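Side-chain contacts in exopolyphosphatase (Aquifex aeolicus, PDB 1T6C), which probably hydrolyses phosphoanhydride bonds of polyphosphate and guanosine pentaphosphate, as a calcium-binding member of the Ppx/GppA phosphatase family with an actin-like fold: residues A[190-195]-A[246-251]; A[225-230]-A[262-267]. All blocks are in the same frame, centred on the assembly; numbering follows the deposited sequence.

Contact 1: residues A[190-195]-A[246-251]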
ATOM      1  N   ARG A 190     -22.810  -2.500  11.804  1.00 10.04           N
ATOM      2  CA  ARG A 190     -22.485  -3.830  11.321  1.00 10.56           C
ATOM      3  C   ARG A 190     -21.028  -3.949  10.824  1.00 10.54           C
ATOM      4  O   ARG A 190     -20.366  -4.972  11.020  1.00 10.89           O
ATOM      5  CB  ARG A 190     -23.412  -4.234  10.212  1.00 11.64           C
ATOM      6  CG  ARG A 190     -24.806  -4.571  10.684  1.00 12.76           C
ATOM      7  CD  ARG A 190     -25.676  -5.127   9.570  1.00 14.10           C
ATOM      8  NE  ARG A 190     -26.306  -4.126   8.702  1.00 17.47           N
ATOM      9  CZ  ARG A 190     -27.407  -3.458   9.014  1.00 17.34           C
ATOM     10  NH1 ARG A 190     -27.936  -2.582   8.165  1.00 20.27           N
ATOM     11  NH2 ARG A 190     -27.984  -3.649  10.175  1.00 17.87           N
ATOM     12  N   PHE A 191     -20.603  -2.922  10.092  1.00 10.01           N
ATOM     13  CA  PHE A 191     -19.228  -2.807   9.605  1.00  9.00           C
ATOM     14  C   PHE A 191     -18.256  -2.904  10.791  1.00  8.56           C
ATOM     15  O   PHE A 191     -17.304  -3.692  10.757  1.00  8.62           O
ATOM     16  CB  PHE A 191     -19.111  -1.488   8.843  1.00  9.10           C
ATOM     17  CG  PHE A 191     -17.728  -0.962   8.656  1.00 10.00           C
ATOM     18  CD1 PHE A 191     -16.917  -1.433   7.639  1.00 10.47           C
ATOM     19  CD2 PHE A 191     -17.259   0.095   9.442  1.00  9.29           C
ATOM     20  CE1 PHE A 191     -15.662  -0.906   7.463  1.00  9.69           C
ATOM     21  CE2 PHE A 191     -16.018   0.635   9.233  1.00  8.04           C
ATOM     22  CZ  PHE A 191     -15.221   0.134   8.255  1.00 10.18           C
ATOM     23  N   PHE A 192     -18.501  -2.148  11.848  1.00  9.68           N
ATOM     24  CA  PHE A 192     -17.612  -2.242  13.006  1.00  9.95           C
ATOM     25  C   PHE A 192     -17.697  -3.573  13.766  1.00  9.99           C
ATOM     26  O   PHE A 192     -16.686  -4.039  14.300  1.00 11.52           O
ATOM     27  CB  PHE A 192     -17.818  -1.043  13.952  1.00  9.38           C
ATOM     28  CG  PHE A 192     -17.162   0.244  13.471  1.00  9.67           C
ATOM     29  CD1 PHE A 192     -15.805   0.278  13.204  1.00 10.91           C
ATOM     30  CD2 PHE A 192     -17.880   1.417  13.302  1.00 11.32           C
ATOM     31  CE1 PHE A 192     -15.172   1.464  12.763  1.00 13.36           C
ATOM     32  CE2 PHE A 192     -17.254   2.593  12.850  1.00 11.73           C
ATOM     33  CZ  PHE A 192     -15.906   2.601  12.587  1.00 12.32           C
ATOM     34  N   GLU A 193     -18.874  -4.174  13.854  1.00 10.62           N
ATOM     35  CA  GLU A 193     -18.994  -5.495  14.443  1.00 11.43           C
ATOM     36  C   GLU A 193     -18.100  -6.480  13.689  1.00 11.20           C
ATOM     37  O   GLU A 193     -17.453  -7.346  14.295  1.00 11.47           O
ATOM     38  CB  GLU A 193     -20.451  -5.976  14.421  1.00 12.83           C
ATOM     39  CG  GLU A 193     -21.413  -5.228  15.317  1.00 16.14           C
ATOM     40  CD  GLU A 193     -22.892  -5.618  15.108  1.00 18.67           C
ATOM     41  OE1 GLU A 193     -23.230  -6.338  14.141  1.00 23.07           O
ATOM     42  OE2 GLU A 193     -23.733  -5.205  15.934  1.00 21.16           O
ATOM     43  N   PHE A 194     -18.109  -6.395  12.357  1.00 10.82           N
ATOM     44  CA  PHE A 194     -17.299  -7.284  11.543  1.00 10.38           C
ATOM     45  C   PHE A 194     -15.824  -7.026  11.812  1.00 10.55           C
ATOM     46  O   PHE A 194     -15.039  -7.961  11.972  1.00 10.58           O
ATOM     47  CB  PHE A 194     -17.627  -7.116  10.049  1.00 10.63           C
ATOM     48  CG  PHE A 194     -16.587  -7.707   9.156  1.00  9.82           C
ATOM     49  CD1 PHE A 194     -16.513  -9.085   8.987  1.00 10.77           C
ATOM     50  CD2 PHE A 194     -15.632  -6.919   8.563  1.00  9.92           C
ATOM     51  CE1 PHE A 194     -15.530  -9.647   8.203  1.00 12.20           C
ATOM     52  CE2 PHE A 194     -14.629  -7.479   7.781  1.00 11.33           C
ATOM     53  CZ  PHE A 194     -14.595  -8.847   7.575  1.00 12.77           C
ATOM     54  N   LEU A 195     -15.429  -5.759  11.877  1.00 10.07           N
ATOM     55  CA  LEU A 195     -14.029  -5.444  12.063  1.00 10.44           C
ATOM     56  C   LEU A 195     -13.576  -5.894  13.455  1.00 11.36           C
ATOM     57  O   LEU A 195     -12.469  -6.385  13.593  1.00 12.03           O
ATOM     58  CB  LEU A 195     -13.768  -3.962  11.853  1.00  9.98           C
ATOM     59  CG  LEU A 195     -13.761  -3.433  10.442  1.00 11.49           C
ATOM     60  CD1 LEU A 195     -13.531  -1.947  10.458  1.00 13.65           C
ATOM     61  CD2 LEU A 195     -12.712  -4.143   9.594  1.00 10.76           C
ATOM     62  N   LYS A 246     -12.934  11.644  14.657  1.00 13.04           N
ATOM     63  CA  LYS A 246     -13.593  12.846  14.158  1.00 15.02           C
ATOM     64  C   LYS A 246     -13.673  12.856  12.632  1.00 13.26           C
ATOM     65  O   LYS A 246     -14.705  13.245  12.073  1.00 13.18           O
ATOM     66  CB  LYS A 246     -12.942  14.093  14.731  1.00 16.76           C
ATOM     67  CG  LYS A 246     -13.402  14.314  16.152  1.00 21.84           C
ATOM     68  CD  LYS A 246     -12.530  15.336  16.866  1.00 28.07           C
ATOM     69  CE  LYS A 246     -13.319  16.547  17.337  1.00 31.78           C
ATOM     70  NZ  LYS A 246     -12.374  17.574  17.878  1.00 32.82           N
ATOM     71  N   TRP A 247     -12.635  12.360  11.952  1.00 12.87           N
ATOM     72  CA  TRP A 247     -12.693  12.236  10.477  1.00 12.24           C
ATOM     73  C   TRP A 247     -13.684  11.174  10.013  1.00 11.66           C
ATOM     74  O   TRP A 247     -14.369  11.347   8.985  1.00 11.88           O
ATOM     75  CB  TRP A 247     -11.295  11.989   9.877  1.00 13.09           C
ATOM     76  CG  TRP A 247     -10.500  13.238   9.843  1.00 12.81           C
ATOM     77  CD1 TRP A 247      -9.474  13.587  10.659  1.00 15.19           C
ATOM     78  CD2 TRP A 247     -10.757  14.372   9.018  1.00 11.54           C
ATOM     79  NE1 TRP A 247      -9.055  14.866  10.374  1.00 14.66           N
ATOM     80  CE2 TRP A 247      -9.830  15.369   9.359  1.00 12.25           C
ATOM     81  CE3 TRP A 247     -11.671  14.640   7.983  1.00 11.58           C
ATOM     82  CZ2 TRP A 247      -9.804  16.600   8.746  1.00 12.53           C
ATOM     83  CZ3 TRP A 247     -11.626  15.857   7.375  1.00 12.98           C
ATOM     84  CH2 TRP A 247     -10.705  16.818   7.749  1.00 12.91           C
ATOM     85  N   PHE A 248     -13.750  10.046  10.719  1.00 11.35           N
ATOM     86  CA  PHE A 248     -14.763   9.044  10.430  1.00 10.52           C
ATOM     87  C   PHE A 248     -16.168   9.655  10.544  1.00 11.79           C
ATOM     88  O   PHE A 248     -16.997   9.526   9.664  1.00 11.20           O
ATOM     89  CB  PHE A 248     -14.636   7.811  11.336  1.00 11.40           C
ATOM     90  CG  PHE A 248     -15.515   6.688  10.886  1.00 11.29           C
ATOM     91  CD1 PHE A 248     -15.048   5.737   9.989  1.00 11.14           C
ATOM     92  CD2 PHE A 248     -16.828   6.602  11.306  1.00 13.10           C
ATOM     93  CE1 PHE A 248     -15.883   4.729   9.500  1.00 11.38           C
ATOM     94  CE2 PHE A 248     -17.630   5.604  10.852  1.00 12.12           C
ATOM     95  CZ  PHE A 248     -17.157   4.665   9.941  1.00 11.67           C
ATOM     96  N   ASP A 249     -16.408  10.374  11.626  1.00 12.57           N
ATOM     97  CA  ASP A 249     -17.704  10.984  11.849  1.00 13.80           C
ATOM     98  C   ASP A 249     -18.046  12.056  10.804  1.00 13.44           C
ATOM     99  O   ASP A 249     -19.213  12.213  10.433  1.00 14.52           O
ATOM    100  CB  ASP A 249     -17.766  11.563  13.252  1.00 14.64           C
ATOM    101  CG  ASP A 249     -17.823  10.496  14.322  1.00 18.75           C
ATOM    102  OD1 ASP A 249     -18.086   9.287  14.045  1.00 20.31           O
ATOM    103  OD2 ASP A 249     -17.533  10.810  15.494  1.00 22.63           O
ATOM    104  N   THR A 250     -17.033  12.735  10.278  1.00 13.04           N
ATOM    105  CA  THR A 250     -17.202  13.734   9.241  1.00 13.28           C
ATOM    106  C   THR A 250     -17.602  13.064   7.948  1.00 12.26           C
ATOM    107  O   THR A 250     -18.611  13.409   7.331  1.00 12.37           O
ATOM    108  CB  THR A 250     -15.874  14.497   9.070  1.00 14.09           C
ATOM    109  OG1 THR A 250     -15.670  15.309  10.236  1.00 17.05           O
ATOM    110  CG2 THR A 250     -15.883  15.462   7.929  1.00 13.71           C
ATOM    111  N   PHE A 251     -16.833  12.068   7.541  1.00 12.08           N
ATOM    112  CA  PHE A 251     -17.107  11.436   6.245  1.00 11.29           C
ATOM    113  C   PHE A 251     -18.389  10.621   6.252  1.00 12.20           C
ATOM    114  O   PHE A 251     -19.053  10.499   5.236  1.00 12.56           O
ATOM    115  CB  PHE A 251     -15.914  10.600   5.786  1.00 11.94           C
ATOM    116  CG  PHE A 251     -14.838  11.410   5.192  1.00 12.20           C
ATOM    117  CD1 PHE A 251     -13.672  11.628   5.857  1.00 12.75           C
ATOM    118  CD2 PHE A 251     -15.026  12.010   3.958  1.00 14.87           C
ATOM    119  CE1 PHE A 251     -12.660  12.403   5.269  1.00 14.23           C
ATOM    120  CE2 PHE A 251     -14.052  12.817   3.410  1.00 14.35           C
ATOM    121  CZ  PHE A 251     -12.865  13.001   4.065  1.00 13.14           C
TER
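Phe248 reaches out from residues 246-251 and sets the far end of its ring against two phenylalanines, Phe191 and Phe192, of residues 190-195. The meeting with Phe192 is the closer one. Carbons CE2 and CZ of Phe192 press on the end of the Phe248 ring, with Phe192 CE2 3.6 Å from Phe248 CZ. Seen from Phe248, Phe192 CZ lies over one face, displaced toward the rim. The two side chains approach head on from their helices, and the rings meet obliquely, their centroids 5.0 Å apart and their planes at 52°. Phe191 touches more lightly, its CE2 4.1 Å from Phe248 CE1, the two side chains passing each other on antiparallel courses.

The torsions explain how neighbouring residues on one helix turn both rings to the same partner. Phe191 swings CG anti to its amide nitrogen (chi1 160°), whereas Phe192 carries CG anti to the carbonyl carbon (chi1 -77°). Their rings converge, and Phe191 CD2 sits 3.9 Å above the centre of the Phe192 ring. A face of Phe191 also receives Leu195 CD1 from one turn further along. Phe248 uses the same kind of rotamer as Phe191, and with the CA atoms of Phe192 and Phe248 still 11.9 Å apart, it is ring length that spans the gap. No hydrogen bond crosses here; the two helices meet through carbon alone, over a small area.

Both helices belong to the actin-like fold, away from the calcium site. Helix 274-288 lies beside the pair, with Lys283 touching Phe192 and Leu275 touching Phe248, while Phe191 also packs on Leu173 and Phe177 of helix 170-177. Further round helix 241-251, Trp247 and Phe251 turn to helix 214-223.

Contact 2: residues A[225-230]-A[262-267]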
ATOM      1  N   ASN A 225      -3.745  19.948   7.372  1.00 14.01           N
ATOM      2  CA  ASN A 225      -3.918  21.033   6.395  1.00 15.85           C
ATOM      3  C   ASN A 225      -2.809  21.097   5.381  1.00 14.68           C
ATOM      4  O   ASN A 225      -2.296  22.171   5.060  1.00 15.08           O
ATOM      5  CB  ASN A 225      -4.043  22.388   7.106  1.00 16.84           C
ATOM      6  CG  ASN A 225      -5.162  22.417   8.090  1.00 21.27           C
ATOM      7  OD1 ASN A 225      -6.293  22.155   7.730  1.00 25.86           O
ATOM      8  ND2 ASN A 225      -4.854  22.747   9.349  1.00 29.48           N
ATOM      9  N   VAL A 226      -2.438  19.916   4.884  1.00 13.65           N
ATOM     10  CA  VAL A 226      -1.389  19.769   3.875  1.00 12.91           C
ATOM     11  C   VAL A 226      -2.053  19.736   2.501  1.00 12.74           C
ATOM     12  O   VAL A 226      -2.779  18.788   2.116  1.00 13.93           O
ATOM     13  CB  VAL A 226      -0.568  18.486   4.061  1.00 11.92           C
ATOM     14  CG1 VAL A 226       0.557  18.432   3.029  1.00 12.56           C
ATOM     15  CG2 VAL A 226       0.027  18.452   5.482  1.00 13.55           C
ATOM     16  N   TYR A 227      -1.787  20.797   1.732  1.00 12.73           N
ATOM     17  CA  TYR A 227      -2.312  20.892   0.392  1.00 12.15           C
ATOM     18  C   TYR A 227      -1.417  21.835  -0.414  1.00 12.03           C
ATOM     19  O   TYR A 227      -1.201  22.955   0.021  1.00 12.22           O
ATOM     20  CB  TYR A 227      -3.707  21.489   0.421  1.00 12.95           C
ATOM     21  CG  TYR A 227      -4.252  21.796  -0.945  1.00 11.83           C
ATOM     22  CD1 TYR A 227      -4.817  20.814  -1.738  1.00 15.86           C
ATOM     23  CD2 TYR A 227      -4.170  23.085  -1.456  1.00 14.87           C
ATOM     24  CE1 TYR A 227      -5.297  21.114  -2.990  1.00 15.93           C
ATOM     25  CE2 TYR A 227      -4.655  23.380  -2.718  1.00 15.46           C
ATOM     26  CZ  TYR A 227      -5.203  22.411  -3.465  1.00 17.50           C
ATOM     27  OH  TYR A 227      -5.675  22.724  -4.734  1.00 18.42           O
ATOM     28  N   PRO A 228      -0.932  21.423  -1.579  1.00 12.35           N
ATOM     29  CA  PRO A 228      -1.028  20.058  -2.095  1.00 11.70           C
ATOM     30  C   PRO A 228      -0.304  19.050  -1.220  1.00 10.64           C
ATOM     31  O   PRO A 228       0.504  19.401  -0.332  1.00 11.05           O
ATOM     32  CB  PRO A 228      -0.335  20.150  -3.470  1.00 12.33           C
ATOM     33  CG  PRO A 228      -0.354  21.635  -3.823  1.00 12.08           C
ATOM     34  CD  PRO A 228      -0.228  22.334  -2.515  1.00 11.74           C
ATOM     35  N   TYR A 229      -0.578  17.788  -1.480  1.00 11.36           N
ATOM     36  CA  TYR A 229       0.061  16.704  -0.766  1.00 12.44           C
ATOM     37  C   TYR A 229       1.563  16.864  -0.910  1.00 11.84           C
ATOM     38  O   TYR A 229       2.081  17.079  -1.982  1.00 11.45           O
ATOM     39  CB  TYR A 229      -0.382  15.338  -1.295  1.00 12.08           C
ATOM     40  CG  TYR A 229       0.189  14.194  -0.459  1.00 12.53           C
ATOM     41  CD1 TYR A 229      -0.454  13.794   0.690  1.00 12.84           C
ATOM     42  CD2 TYR A 229       1.329  13.523  -0.841  1.00 13.31           C
ATOM     43  CE1 TYR A 229       0.068  12.761   1.488  1.00 15.46           C
ATOM     44  CE2 TYR A 229       1.847  12.484  -0.075  1.00 14.59           C
ATOM     45  CZ  TYR A 229       1.198  12.104   1.091  1.00 13.98           C
ATOM     46  OH  TYR A 229       1.688  11.072   1.871  1.00 15.92           O
ATOM     47  N   ASP A 230       2.275  16.749   0.208  1.00 11.32           N
ATOM     48  CA  ASP A 230       3.734  16.809   0.225  1.00 11.94           C
ATOM     49  C   ASP A 230       4.168  15.737   1.213  1.00 12.86           C
ATOM     50  O   ASP A 230       3.896  15.867   2.415  1.00 11.55           O
ATOM     51  CB  ASP A 230       4.172  18.198   0.694  1.00 11.83           C
ATOM     52  CG  ASP A 230       5.685  18.387   0.747  1.00 13.81           C
ATOM     53  OD1 ASP A 230       6.456  17.395   0.610  1.00 15.86           O
ATOM     54  OD2 ASP A 230       6.176  19.515   0.970  1.00 15.65           O
ATOM     55  N   ARG A 262     -15.632  18.760  -1.053  1.00 13.46           N
ATOM     56  CA  ARG A 262     -15.455  19.384   0.273  1.00 12.90           C
ATOM     57  C   ARG A 262     -14.029  19.329   0.771  1.00 13.05           C
ATOM     58  O   ARG A 262     -13.554  20.272   1.398  1.00 12.62           O
ATOM     59  CB  ARG A 262     -16.397  18.723   1.286  1.00 12.75           C
ATOM     60  CG  ARG A 262     -16.334  19.230   2.698  1.00 13.26           C
ATOM     61  CD  ARG A 262     -16.666  20.720   2.915  1.00 14.88           C
ATOM     62  NE  ARG A 262     -16.412  21.117   4.293  1.00 15.56           N
ATOM     63  CZ  ARG A 262     -15.234  21.416   4.793  1.00 13.58           C
ATOM     64  NH1 ARG A 262     -14.141  21.363   4.041  1.00 14.19           N
ATOM     65  NH2 ARG A 262     -15.112  21.740   6.075  1.00 14.33           N
ATOM     66  N   PHE A 263     -13.353  18.217   0.485  1.00 13.11           N
ATOM     67  CA  PHE A 263     -11.990  17.966   0.964  1.00 14.07           C
ATOM     68  C   PHE A 263     -11.127  17.617  -0.249  1.00 14.30           C
ATOM     69  O   PHE A 263     -11.062  16.460  -0.671  1.00 13.72           O
ATOM     70  CB  PHE A 263     -11.993  16.834   1.998  1.00 13.94           C
ATOM     71  CG  PHE A 263     -12.727  17.187   3.261  1.00 13.04           C
ATOM     72  CD1 PHE A 263     -13.967  16.602   3.557  1.00 14.28           C
ATOM     73  CD2 PHE A 263     -12.220  18.114   4.126  1.00 12.39           C
ATOM     74  CE1 PHE A 263     -14.643  16.947   4.719  1.00 14.26           C
ATOM     75  CE2 PHE A 263     -12.875  18.439   5.318  1.00 12.97           C
ATOM     76  CZ  PHE A 263     -14.105  17.872   5.600  1.00 14.40           C
ATOM     77  N   ARG A 264     -10.453  18.637  -0.776  1.00 15.18           N
ATOM     78  CA  ARG A 264      -9.708  18.551  -2.032  1.00 16.37           C
ATOM     79  C   ARG A 264      -8.677  17.440  -2.091  1.00 15.20           C
ATOM     80  O   ARG A 264      -8.406  16.908  -3.164  1.00 15.46           O
ATOM     81  CB  ARG A 264      -8.960  19.864  -2.261  1.00 17.50           C
ATOM     82  CG  ARG A 264      -9.826  20.996  -2.636  1.00 23.06           C
ATOM     83  CD  ARG A 264      -9.055  22.268  -2.910  1.00 25.13           C
ATOM     84  NE  ARG A 264     -10.041  23.342  -2.932  1.00 30.10           N
ATOM     85  CZ  ARG A 264     -10.816  23.610  -3.961  1.00 31.01           C
ATOM     86  NH1 ARG A 264     -10.662  22.957  -5.110  1.00 31.49           N
ATOM     87  NH2 ARG A 264     -11.705  24.595  -3.855  1.00 36.70           N
ATOM     88  N   GLN A 265      -8.114  17.074  -0.950  1.00 15.44           N
ATOM     89  CA  GLN A 265      -7.078  16.048  -0.908  1.00 14.97           C
ATOM     90  C   GLN A 265      -7.607  14.650  -1.189  1.00 15.65           C
ATOM     91  O   GLN A 265      -6.851  13.765  -1.598  1.00 16.22           O
ATOM     92  CB  GLN A 265      -6.354  16.085   0.432  1.00 15.80           C
ATOM     93  CG  GLN A 265      -5.649  17.409   0.665  1.00 16.75           C
ATOM     94  CD  GLN A 265      -6.415  18.341   1.589  1.00 16.60           C
ATOM     95  OE1 GLN A 265      -7.653  18.499   1.463  1.00 17.42           O
ATOM     96  NE2 GLN A 265      -5.704  18.923   2.569  1.00 15.99           N
ATOM     97  N   VAL A 266      -8.908  14.449  -0.988  1.00 14.30           N
ATOM     98  CA  VAL A 266      -9.539  13.168  -1.330  1.00 14.28           C
ATOM     99  C   VAL A 266      -9.613  12.961  -2.831  1.00 15.02           C
ATOM    100  O   VAL A 266     -10.284  13.730  -3.517  1.00 15.42           O
ATOM    101  CB  VAL A 266     -10.972  13.084  -0.707  1.00 12.73           C
ATOM    102  CG1 VAL A 266     -11.615  11.752  -1.017  1.00 14.43           C
ATOM    103  CG2 VAL A 266     -10.859  13.295   0.819  1.00 12.39           C
ATOM    104  N   GLU A 267      -8.935  11.936  -3.337  1.00 15.92           N
ATOM    105  CA  GLU A 267      -9.074  11.604  -4.763  1.00 19.11           C
ATOM    106  C   GLU A 267     -10.474  11.125  -5.068  1.00 19.60           C
ATOM    107  O   GLU A 267     -11.013  10.299  -4.342  1.00 17.40           O
ATOM    108  CB  GLU A 267      -8.091  10.519  -5.164  1.00 20.68           C
ATOM    109  CG  GLU A 267      -6.650  10.971  -5.145  1.00 25.17           C
ATOM    110  CD  GLU A 267      -5.684   9.830  -5.352  1.00 32.56           C
ATOM    111  OE1 GLU A 267      -6.118   8.651  -5.532  1.00 36.81           O
ATOM    112  OE2 GLU A 267      -4.477  10.120  -5.329  1.00 37.49           O
TER
HETATM  113  O   HOH W   1      -7.063  19.954   5.333  1.00 35.43           O
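Gln265 points its amide at the backbone of Val226, NE2 donating to Val226 O at 3.0 Å with an N-H...O angle of 159°. The acceptor lies close to the plane of the glutamine amide, but the donor stands well above the carbonyl plane of Val226, 61° out of it. The side chain is bent at chi2, which turns the amide onto this oxygen. Its CG lies at the edge of the Tyr227 ring, near the ring plane. A water also accepts from NE2 at 3.2 Å and makes a weak bond to Asn225 OD1.

Two loops of the actin-like fold meet here. Asn225, with positive phi, is the C-prime residue of the Schellman motif that ends helix 214-223; on the other loop, Phe263 to Val266 form a type I turn just after helix 256-262. An alanine in place of Gln265 would probably leave Val226 O without this amide donor and open a gap beside the edge of the Tyr227 ring.

Tyr227 and Arg264 cross at a slant, their ring and guanidinium planes 54° apart. The contact is made by the arginine's aliphatic part: CD is 3.9 Å from Tyr227 OH, and CB reaches Tyr227 CE1. Extended from CG to NE, the Arg264 chain runs on past the phenol. Leu222 of helix 214-223 touches the Gln265 side chain.

Contact 1 is buried and purely aromatic, made between two helices, whereas contact 2 joins two loops nearer the surface, where a backbone carbonyl, an amide and a water share the work with an exposed tyrosine and arginine. The centres of contact 1 and contact 2 lie about 21 Å apart. Their segments touch all the same: Phe263 of the 262-267 loop packs on Trp247, Thr250 and Phe251 of helix 241-251, and Val266 on Phe251. The far side of that helix from Phe248 is thus tied to the turn of contact 2. Helix 214-223 serves both neighbourhoods, Leu222 touching Trp247, Phe251, Phe263 and Gln265. Along the chain the four segments alternate, so the two contacts interlock in sequence.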